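Local coordinates for protein succinate-semialdehyde dehydrogenase (Synechococcus sp., PDB 4ITA) that oxidises succinic semialdehyde to succinate, probably using NADP+ as hydride acceptor, as a member of the aldehyde dehydrogenase family, at residues S234-F240 against A267-H273; R256-Q262 against L362-A367; F387-A393 against L408-A412. The contacts are given in a common frame with arbitrary orientation. Residues are numbered along the deposited sequence.

Interaction 1 of 3, residues S234-F240 against A267-H273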
# COMPACT_ATOMS: atom_id res chain seq x y z
N SER A 234 4.97 4.10 20.77
CA SER A 234 5.54 4.34 22.09
C SER A 234 6.85 5.06 21.85
O SER A 234 7.94 4.52 22.08
CB SER A 234 5.73 3.03 22.86
OG SER A 234 6.19 3.31 24.17
N ASP A 235 6.75 6.28 21.35
CA ASP A 235 7.90 6.98 20.81
C ASP A 235 8.94 7.27 21.88
O ASP A 235 8.59 7.72 22.97
CB ASP A 235 7.48 8.30 20.17
CG ASP A 235 6.64 8.13 18.91
OD1 ASP A 235 6.25 6.99 18.54
OD2 ASP A 235 6.37 9.17 18.28
N PRO A 236 10.22 7.05 21.56
CA PRO A 236 11.29 7.42 22.48
C PRO A 236 11.60 8.92 22.41
O PRO A 236 11.41 9.57 21.38
CB PRO A 236 12.47 6.61 21.96
CG PRO A 236 12.22 6.53 20.49
CD PRO A 236 10.74 6.40 20.34
N PHE A 237 12.06 9.45 23.54
CA PHE A 237 12.53 10.82 23.64
C PHE A 237 13.90 10.68 24.31
O PHE A 237 13.99 10.46 25.53
CB PHE A 237 11.55 11.63 24.49
CG PHE A 237 11.77 13.13 24.45
CD1 PHE A 237 12.64 13.75 25.35
CD2 PHE A 237 11.06 13.93 23.57
CE1 PHE A 237 12.80 15.13 25.33
CE2 PHE A 237 11.23 15.30 23.54
CZ PHE A 237 12.11 15.90 24.43
N VAL A 238 14.95 10.73 23.50
CA VAL A 238 16.29 10.40 23.94
C VAL A 238 17.06 11.68 24.22
O VAL A 238 17.09 12.58 23.39
CB VAL A 238 17.03 9.58 22.86
CG1 VAL A 238 18.38 9.13 23.40
CG2 VAL A 238 16.21 8.36 22.43
N VAL A 239 17.66 11.77 25.41
CA VAL A 239 18.37 12.98 25.80
C VAL A 239 19.82 12.66 26.14
O VAL A 239 20.09 11.91 27.08
CB VAL A 239 17.69 13.69 26.99
CG1 VAL A 239 18.40 15.00 27.30
CG2 VAL A 239 16.22 13.94 26.68
N PHE A 240 20.74 13.24 25.39
CA PHE A 240 22.16 12.94 25.54
C PHE A 240 22.95 14.12 26.14
O PHE A 240 22.41 15.22 26.27
CB PHE A 240 22.73 12.40 24.22
CG PHE A 240 22.87 10.90 24.21
CD1 PHE A 240 21.84 10.11 24.70
CD2 PHE A 240 24.02 10.29 23.74
CE1 PHE A 240 21.95 8.73 24.72
CE2 PHE A 240 24.14 8.91 23.76
CZ PHE A 240 23.11 8.13 24.25
N ALA A 267 5.70 11.87 23.32
CA ALA A 267 6.91 11.30 23.91
C ALA A 267 6.46 10.37 25.04
O ALA A 267 5.94 10.84 26.05
CB ALA A 267 7.79 12.40 24.46
N LYS A 268 6.63 9.07 24.87
CA LYS A 268 6.14 8.11 25.86
C LYS A 268 7.23 7.47 26.72
O LYS A 268 7.01 7.17 27.89
CB LYS A 268 5.26 7.04 25.19
CG LYS A 268 4.08 7.63 24.41
CD LYS A 268 2.91 6.66 24.29
CE LYS A 268 1.70 7.33 23.61
NZ LYS A 268 1.74 7.26 22.11
N ARG A 269 8.41 7.27 26.14
CA ARG A 269 9.54 6.67 26.85
C ARG A 269 10.73 7.61 26.79
O ARG A 269 11.30 7.85 25.72
CB ARG A 269 9.89 5.30 26.24
CG ARG A 269 8.77 4.25 26.41
CD ARG A 269 9.08 2.91 25.71
NE ARG A 269 9.39 3.18 24.31
CZ ARG A 269 10.50 2.84 23.67
NH1 ARG A 269 11.42 2.07 24.25
NH2 ARG A 269 10.66 3.24 22.42
N PHE A 270 11.09 8.17 27.94
CA PHE A 270 12.22 9.07 28.06
C PHE A 270 13.46 8.26 28.36
O PHE A 270 13.50 7.52 29.34
CB PHE A 270 11.95 10.10 29.17
CG PHE A 270 10.89 11.10 28.81
CD1 PHE A 270 9.55 10.75 28.85
CD2 PHE A 270 11.24 12.36 28.38
CE1 PHE A 270 8.57 11.67 28.48
CE2 PHE A 270 10.27 13.29 28.02
CZ PHE A 270 8.94 12.94 28.07
N ILE A 271 14.44 8.38 27.47
CA ILE A 271 15.67 7.59 27.54
C ILE A 271 16.82 8.54 27.77
O ILE A 271 17.20 9.33 26.90
CB ILE A 271 15.83 6.75 26.26
CG1 ILE A 271 14.67 5.75 26.15
CG2 ILE A 271 17.18 6.03 26.26
CD1 ILE A 271 14.55 5.06 24.81
N LEU A 272 17.35 8.51 29.00
CA LEU A 272 18.26 9.55 29.47
C LEU A 272 19.67 9.02 29.64
O LEU A 272 19.88 8.02 30.33
CB LEU A 272 17.77 10.09 30.82
CG LEU A 272 16.29 10.46 30.88
CD1 LEU A 272 15.95 11.00 32.27
CD2 LEU A 272 15.95 11.48 29.82
N HIS A 273 20.64 9.68 29.01
CA HIS A 273 22.04 9.34 29.25
C HIS A 273 22.36 9.57 30.73
O HIS A 273 22.00 10.60 31.30
CB HIS A 273 22.96 10.18 28.38
CG HIS A 273 24.38 9.70 28.39
ND1 HIS A 273 25.21 9.85 29.48
CD2 HIS A 273 25.11 9.07 27.44
CE1 HIS A 273 26.39 9.33 29.20
NE2 HIS A 273 26.35 8.84 27.98
O HOH W 1 4.26 7.76 20.98
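Phe237 lays its ring obliquely against that of Phe270, the centroids 5.1 Å apart and the planes at 46°, with Phe237 CD1 3.6 Å from Phe270 CE2 and Phe237 CB over the Phe270 face. Ala267 CB closes in at 3.7 Å from Phe237 CD2, and Val239 and Leu272 continue this apolar surface toward helix 274-289. On the other face Pro236 CB meets Ile271 CD1 at 3.9 Å. The backbones beneath are adjacent parallel strands, and with helix 245-257 between them they form a beta-alpha-beta unit of the catalytic-domain sheet of aldehyde dehydrogenases. The ladder is regular from Phe237 N to Arg269 O (2.8 Å) up to His273 N to Val239 O (3.0 Å); before it the extra residue Lys268 is accommodated, Asp235 O taking both Lys268 N (3.0 Å) and Arg269 N (3.2 Å). Arg269 folds back, donating from NE and NH2 to Ser234 O, both at 3.0 Å, while its guanidinium also reaches the carbonyls of Leu381 and Ala382. Lys268 NZ, salt-bridged to Glu361, shares a water with Asp235 N (2.8 and 2.9 Å). The edge of His273 meets the face of Phe240, and His273 ND1 caps the following helix at Ala275 N.

Interaction 2 of 3, residues R256-Q262 against L362-A367. With NDP (NADPH dihydro-nicotinamide-adenine-dinucleotide phosphate), chain C; EDO (1,2-ethanediol), chain I.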
# COMPACT_ATOMS: atom_id res chain seq x y z
N ARG A 256 4.85 14.82 25.93
CA ARG A 256 4.14 13.77 26.66
C ARG A 256 2.71 14.17 27.03
O ARG A 256 1.80 13.34 27.01
CB ARG A 256 4.91 13.32 27.91
CG ARG A 256 4.12 12.43 28.89
CD ARG A 256 3.93 10.97 28.41
NE ARG A 256 2.84 10.82 27.44
CZ ARG A 256 2.30 9.66 27.08
NH1 ARG A 256 1.32 9.63 26.18
NH2 ARG A 256 2.72 8.52 27.60
N THR A 257 2.51 15.44 27.39
CA THR A 257 1.26 15.83 28.04
C THR A 257 0.23 16.54 27.16
O THR A 257 -0.91 16.69 27.57
CB THR A 257 1.50 16.63 29.35
OG1 THR A 257 2.06 17.91 29.04
CG2 THR A 257 2.42 15.86 30.29
N MET A 258 0.63 16.97 25.96
CA MET A 258 -0.31 17.60 25.03
C MET A 258 -1.45 16.65 24.72
O MET A 258 -1.27 15.44 24.72
CB MET A 258 0.40 18.00 23.73
CG MET A 258 0.99 16.81 22.97
SD MET A 258 1.97 17.21 21.50
CE MET A 258 2.53 15.56 21.03
N ASN A 259 -2.63 17.20 24.45
CA ASN A 259 -3.82 16.40 24.15
C ASN A 259 -4.14 15.43 25.28
O ASN A 259 -4.63 14.31 25.05
CB ASN A 259 -3.67 15.63 22.83
CG ASN A 259 -4.98 15.53 22.07
OD1 ASN A 259 -5.65 16.53 21.88
ND2 ASN A 259 -5.35 14.32 21.66
N ASN A 260 -3.84 15.86 26.51
CA ASN A 260 -4.01 15.04 27.71
C ASN A 260 -3.28 13.70 27.61
O ASN A 260 -3.71 12.69 28.16
CB ASN A 260 -5.50 14.86 28.05
CG ASN A 260 -6.24 16.19 28.09
OD1 ASN A 260 -5.67 17.21 28.47
ND2 ASN A 260 -7.51 16.18 27.69
N GLY A 261 -2.16 13.73 26.88
CA GLY A 261 -1.34 12.56 26.67
C GLY A 261 -1.78 11.67 25.53
O GLY A 261 -1.07 10.74 25.16
N GLN A 262 -2.96 11.94 24.97
CA GLN A 262 -3.57 11.04 24.00
C GLN A 262 -3.15 11.34 22.57
O GLN A 262 -3.95 11.76 21.72
CB GLN A 262 -5.09 11.08 24.15
CG GLN A 262 -5.54 10.70 25.56
CD GLN A 262 -6.91 11.24 25.93
OE1 GLN A 262 -7.75 10.51 26.46
NE2 GLN A 262 -7.14 12.52 25.65
N LEU A 362 1.04 3.93 26.25
CA LEU A 362 0.42 4.64 27.36
C LEU A 362 -0.27 5.89 26.82
O LEU A 362 0.37 6.91 26.55
CB LEU A 362 1.45 4.99 28.44
CG LEU A 362 2.18 3.81 29.08
CD1 LEU A 362 3.03 4.29 30.25
CD2 LEU A 362 1.21 2.71 29.52
N PHE A 363 -1.59 5.79 26.67
CA PHE A 363 -2.37 6.81 25.97
C PHE A 363 -3.00 7.73 27.01
O PHE A 363 -4.22 7.77 27.18
CB PHE A 363 -3.44 6.11 25.11
CG PHE A 363 -3.79 6.85 23.85
CD1 PHE A 363 -2.81 7.16 22.92
CD2 PHE A 363 -5.10 7.22 23.59
CE1 PHE A 363 -3.14 7.82 21.75
CE2 PHE A 363 -5.44 7.88 22.42
CZ PHE A 363 -4.46 8.18 21.50
N ALA A 364 -2.14 8.46 27.70
CA ALA A 364 -2.47 9.23 28.89
C ALA A 364 -1.17 9.93 29.27
O ALA A 364 -0.11 9.56 28.76
CB ALA A 364 -2.93 8.29 30.00
N PRO A 365 -1.21 10.92 30.18
CA PRO A 365 0.02 11.68 30.43
C PRO A 365 0.97 10.99 31.41
O PRO A 365 1.25 11.53 32.49
CB PRO A 365 -0.50 13.00 31.01
CG PRO A 365 -1.75 12.60 31.73
CD PRO A 365 -2.37 11.50 30.89
N VAL A 366 1.44 9.81 31.02
CA VAL A 366 2.24 8.95 31.89
C VAL A 366 3.56 8.66 31.21
O VAL A 366 3.60 7.97 30.18
CB VAL A 366 1.49 7.63 32.19
CG1 VAL A 366 2.33 6.71 33.10
CG2 VAL A 366 0.13 7.91 32.81
N ALA A 367 4.65 9.18 31.77
CA ALA A 367 5.98 9.00 31.19
C ALA A 367 6.69 7.83 31.82
O ALA A 367 6.72 7.72 33.04
CB ALA A 367 6.80 10.26 31.38
PA NDP C . -9.77 2.51 18.37
O1A NDP C . -8.95 1.69 17.42
O2A NDP C . -10.52 1.84 19.49
O5B NDP C . -10.84 3.35 17.52
C5B NDP C . -10.47 4.09 16.35
C4B NDP C . -11.56 4.00 15.29
O4B NDP C . -11.67 2.65 14.85
C3B NDP C . -12.95 4.37 15.81
O3B NDP C . -13.71 4.94 14.74
C2B NDP C . -13.53 3.02 16.18
O2B NDP C . -14.95 2.99 16.17
C1B NDP C . -13.01 2.20 15.03
N9A NDP C . -12.92 0.75 15.28
C8A NDP C . -12.56 0.11 16.41
N7A NDP C . -12.57 -1.23 16.22
C5A NDP C . -12.91 -1.44 14.94
C6A NDP C . -13.11 -2.61 14.06
N6A NDP C . -12.92 -3.86 14.55
N1A NDP C . -13.47 -2.38 12.79
C2A NDP C . -13.66 -1.15 12.30
N3A NDP C . -13.50 -0.04 13.03
C4A NDP C . -13.14 -0.14 14.33
O3 NDP C . -8.71 3.63 18.90
PN NDP C . -8.53 4.42 20.31
O1N NDP C . -8.74 3.50 21.49
O2N NDP C . -9.29 5.71 20.20
O5D NDP C . -6.96 4.76 20.25
C5D NDP C . -6.45 5.65 19.27
C4D NDP C . -5.25 5.03 18.59
O4D NDP C . -4.98 5.72 17.36
C3D NDP C . -3.98 5.14 19.41
O3D NDP C . -3.24 3.91 19.35
C2D NDP C . -3.26 6.29 18.72
O2D NDP C . -1.86 6.24 18.99
C1D NDP C . -3.58 6.01 17.26
N1N NDP C . -3.34 7.22 16.46
C2N NDP C . -2.65 7.14 15.31
C3N NDP C . -2.02 8.27 14.79
C7N NDP C . -1.27 8.22 13.50
O7N NDP C . -1.45 9.13 12.68
N7N NDP C . -0.42 7.23 13.26
C4N NDP C . -2.05 9.58 15.54
C5N NDP C . -3.20 9.61 16.44
C6N NDP C . -3.79 8.42 16.86
P2B NDP C . -15.81 3.06 17.53
O1X NDP C . -17.21 2.98 17.01
O2X NDP C . -15.41 1.85 18.35
O3X NDP C . -15.51 4.36 18.20
C1 EDO I . -4.69 2.34 26.82
O1 EDO I . -3.66 2.33 25.81
C2 EDO I . -4.48 3.53 27.76
O2 EDO I . -3.08 3.73 27.94
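One buried guanidinium is surrounded by the carbonyls of a loop distant in sequence: Arg256, in the last turn of helix 245-257, donates from NH1 and NH2 to Leu362 O (2.9 and 3.0 Å) and from NH2 to Val366 O (2.8 Å). Ala364 O, although only 2.9 Å from Arg256 CZ, sits over the guanidinium face, where no N-H points, so it is not hydrogen-bonded to the arginine; instead it accepts from Val366 N at 2.8 Å. That bond closes an inverse gamma turn centred on Pro365. A second one, centred on Phe363, has a weaker bond from Ala364 N to Leu362 O (3.2 Å). Two tight turns in succession thus bring several carbonyls round a single positive charge. Phe363, together with Glu361, belongs to the Glu-X-Phe motif of aldehyde dehydrogenases, which meets the nicotinamide ribose of the coenzyme. Here one face of the Phe363 ring covers that sugar, with Phe363 CE1 3.4 Å from C2D of NADPH, while Glu361 is hydrogen-bonded to the same ligand. Gln262 backs the opposite face, its CB 4.0 Å from the ring centroid in a CH-pi contact. Next to it, Gly261 crosses close over Pro365 (CA to CA 4.1 Å); a beta carbon there would clash with Ala364 C and Pro365 N. Asn259 ND2 bonds to Gln262 O (2.9 Å) and Gln262 NE2 to Asn259 O (3.1 Å), bracing the turn after the helix, and Gln262 OE1 accepts from Ala307 N.

Interaction 3 of 3, residues F387-A393 against L408-A412; sequences FGLGASA and LDAGA. With EDO (1,2-ethanediol), chain Q.
At the end of the sheet's run within this chain, strands 390-394 and 412-415 of a beta-alpha-beta unit start side by side. Gly388 (phi/psi -170/57) has its CA 4.3 Å from Ala410 CA; a beta carbon on it would strike Asp409 O. Leu389 (-90/-79; its CA-to-CB bond points away from 408-412 and its side chain touches NADPH) precedes extended Gly390 to Ala393. Gly411 N donates to Gly388 O (3.2 Å) and weakly to Leu389 O (2.8 Å), which weakly accepts Ala412 N (3.2 Å). Gly390 CA draws level with Ala412 CA at 4.7 Å. Asp409 (-87/81) centres an inverse gamma turn with a weak Ala410 N to Leu408 O bond (3.1 Å). One water lies 2.8 Å from Phe387 O and 2.7 Å from Asp409 O. In the apolar interface Ala391 CB is 4.0 Å from both Ala410 CB and Leu408 CD1 (mt rotamer). Ala412 also pairs in parallel with the second subunit, continuing the sheet across the dimer interface, as is typical of the aldehyde dehydrogenase fold.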
# COMPACT_ATOMS: atom_id res chain seq x y z
N PHE A 387 6.25 -1.09 18.21
CA PHE A 387 5.83 0.07 17.43
C PHE A 387 7.03 0.72 16.75
O PHE A 387 8.18 0.36 16.99
CB PHE A 387 5.14 1.09 18.34
CG PHE A 387 4.13 0.49 19.27
CD1 PHE A 387 2.91 0.02 18.78
CD2 PHE A 387 4.39 0.38 20.62
CE1 PHE A 387 1.98 -0.55 19.64
CE2 PHE A 387 3.45 -0.18 21.49
CZ PHE A 387 2.25 -0.64 21.00
N GLY A 388 6.74 1.71 15.91
CA GLY A 388 7.79 2.43 15.21
C GLY A 388 7.25 3.65 14.51
O GLY A 388 7.40 3.79 13.29
N LEU A 389 6.62 4.54 15.26
CA LEU A 389 5.98 5.70 14.66
C LEU A 389 6.94 6.89 14.60
O LEU A 389 7.51 7.17 13.54
CB LEU A 389 4.69 6.05 15.41
CG LEU A 389 3.83 7.12 14.75
CD1 LEU A 389 3.56 6.83 13.26
CD2 LEU A 389 2.54 7.26 15.51
N GLY A 390 7.14 7.57 15.72
CA GLY A 390 8.09 8.67 15.76
C GLY A 390 9.23 8.45 16.75
O GLY A 390 9.22 7.49 17.53
N ALA A 391 10.21 9.33 16.71
CA ALA A 391 11.33 9.27 17.65
C ALA A 391 11.95 10.65 17.73
O ALA A 391 12.09 11.34 16.71
CB ALA A 391 12.37 8.25 17.18
N SER A 392 12.31 11.07 18.95
CA SER A 392 12.97 12.35 19.16
C SER A 392 14.28 12.13 19.90
O SER A 392 14.32 11.36 20.86
CB SER A 392 12.04 13.26 19.97
OG SER A 392 12.65 14.50 20.28
N ALA A 393 15.35 12.79 19.46
CA ALA A 393 16.66 12.66 20.11
C ALA A 393 17.33 14.01 20.23
O ALA A 393 17.27 14.84 19.32
CB ALA A 393 17.55 11.67 19.36
N LEU A 408 17.41 4.83 14.43
CA LEU A 408 16.13 4.74 15.13
C LEU A 408 15.08 4.18 14.18
O LEU A 408 14.90 4.70 13.07
CB LEU A 408 15.71 6.10 15.69
CG LEU A 408 16.59 6.59 16.85
CD1 LEU A 408 16.36 8.07 17.16
CD2 LEU A 408 16.35 5.73 18.09
N ASP A 409 14.42 3.11 14.60
CA ASP A 409 13.47 2.39 13.77
C ASP A 409 12.09 3.02 13.87
O ASP A 409 11.22 2.54 14.61
CB ASP A 409 13.40 0.91 14.18
CG ASP A 409 14.59 0.09 13.72
OD1 ASP A 409 15.29 0.52 12.78
OD2 ASP A 409 14.81 -1.00 14.28
N ALA A 410 11.89 4.09 13.12
CA ALA A 410 10.66 4.85 13.19
C ALA A 410 10.38 5.49 11.84
O ALA A 410 11.29 5.65 11.03
CB ALA A 410 10.78 5.93 14.27
N GLY A 411 9.13 5.87 11.62
CA GLY A 411 8.79 6.61 10.41
C GLY A 411 9.23 8.06 10.41
O GLY A 411 9.27 8.71 9.37
N ALA A 412 9.56 8.60 11.59
CA ALA A 412 10.01 9.98 11.68
C ALA A 412 11.03 10.11 12.79
O ALA A 412 10.84 9.57 13.88
CB ALA A 412 8.84 10.90 11.93
C1 EDO Q . 6.80 9.26 7.88
O1 EDO Q . 6.63 9.93 9.11
C2 EDO Q . 7.65 10.01 6.88
O2 EDO Q . 7.53 9.68 5.49
O HOH W 2 10.90 1.05 16.89

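In the fold
All three contacts reach one sheet, in which strands 366-372, 267-273, 235-239, 390-394 and 412-415 lie side by side and parallel. Interactions 1 and 3, centred about 11 Å apart, join through its middle: Val238 N to Ser392 O (2.8 Å) and Pro236 O to Ser392 N (3.0 Å) are probable hydrogen bonds. Interactions 1 and 2 have centres about 14 Å apart and touch by packing, as between Phe270 CE1 and Ala367 CB (3.7 Å). Interactions 2 and 3 do not meet, their nearest atoms about 7 Å apart, yet both border the NADPH pocket, through Phe363 and Leu389, while the Lys268 side chain of interaction 1 lies about 5 Å from the cofactor.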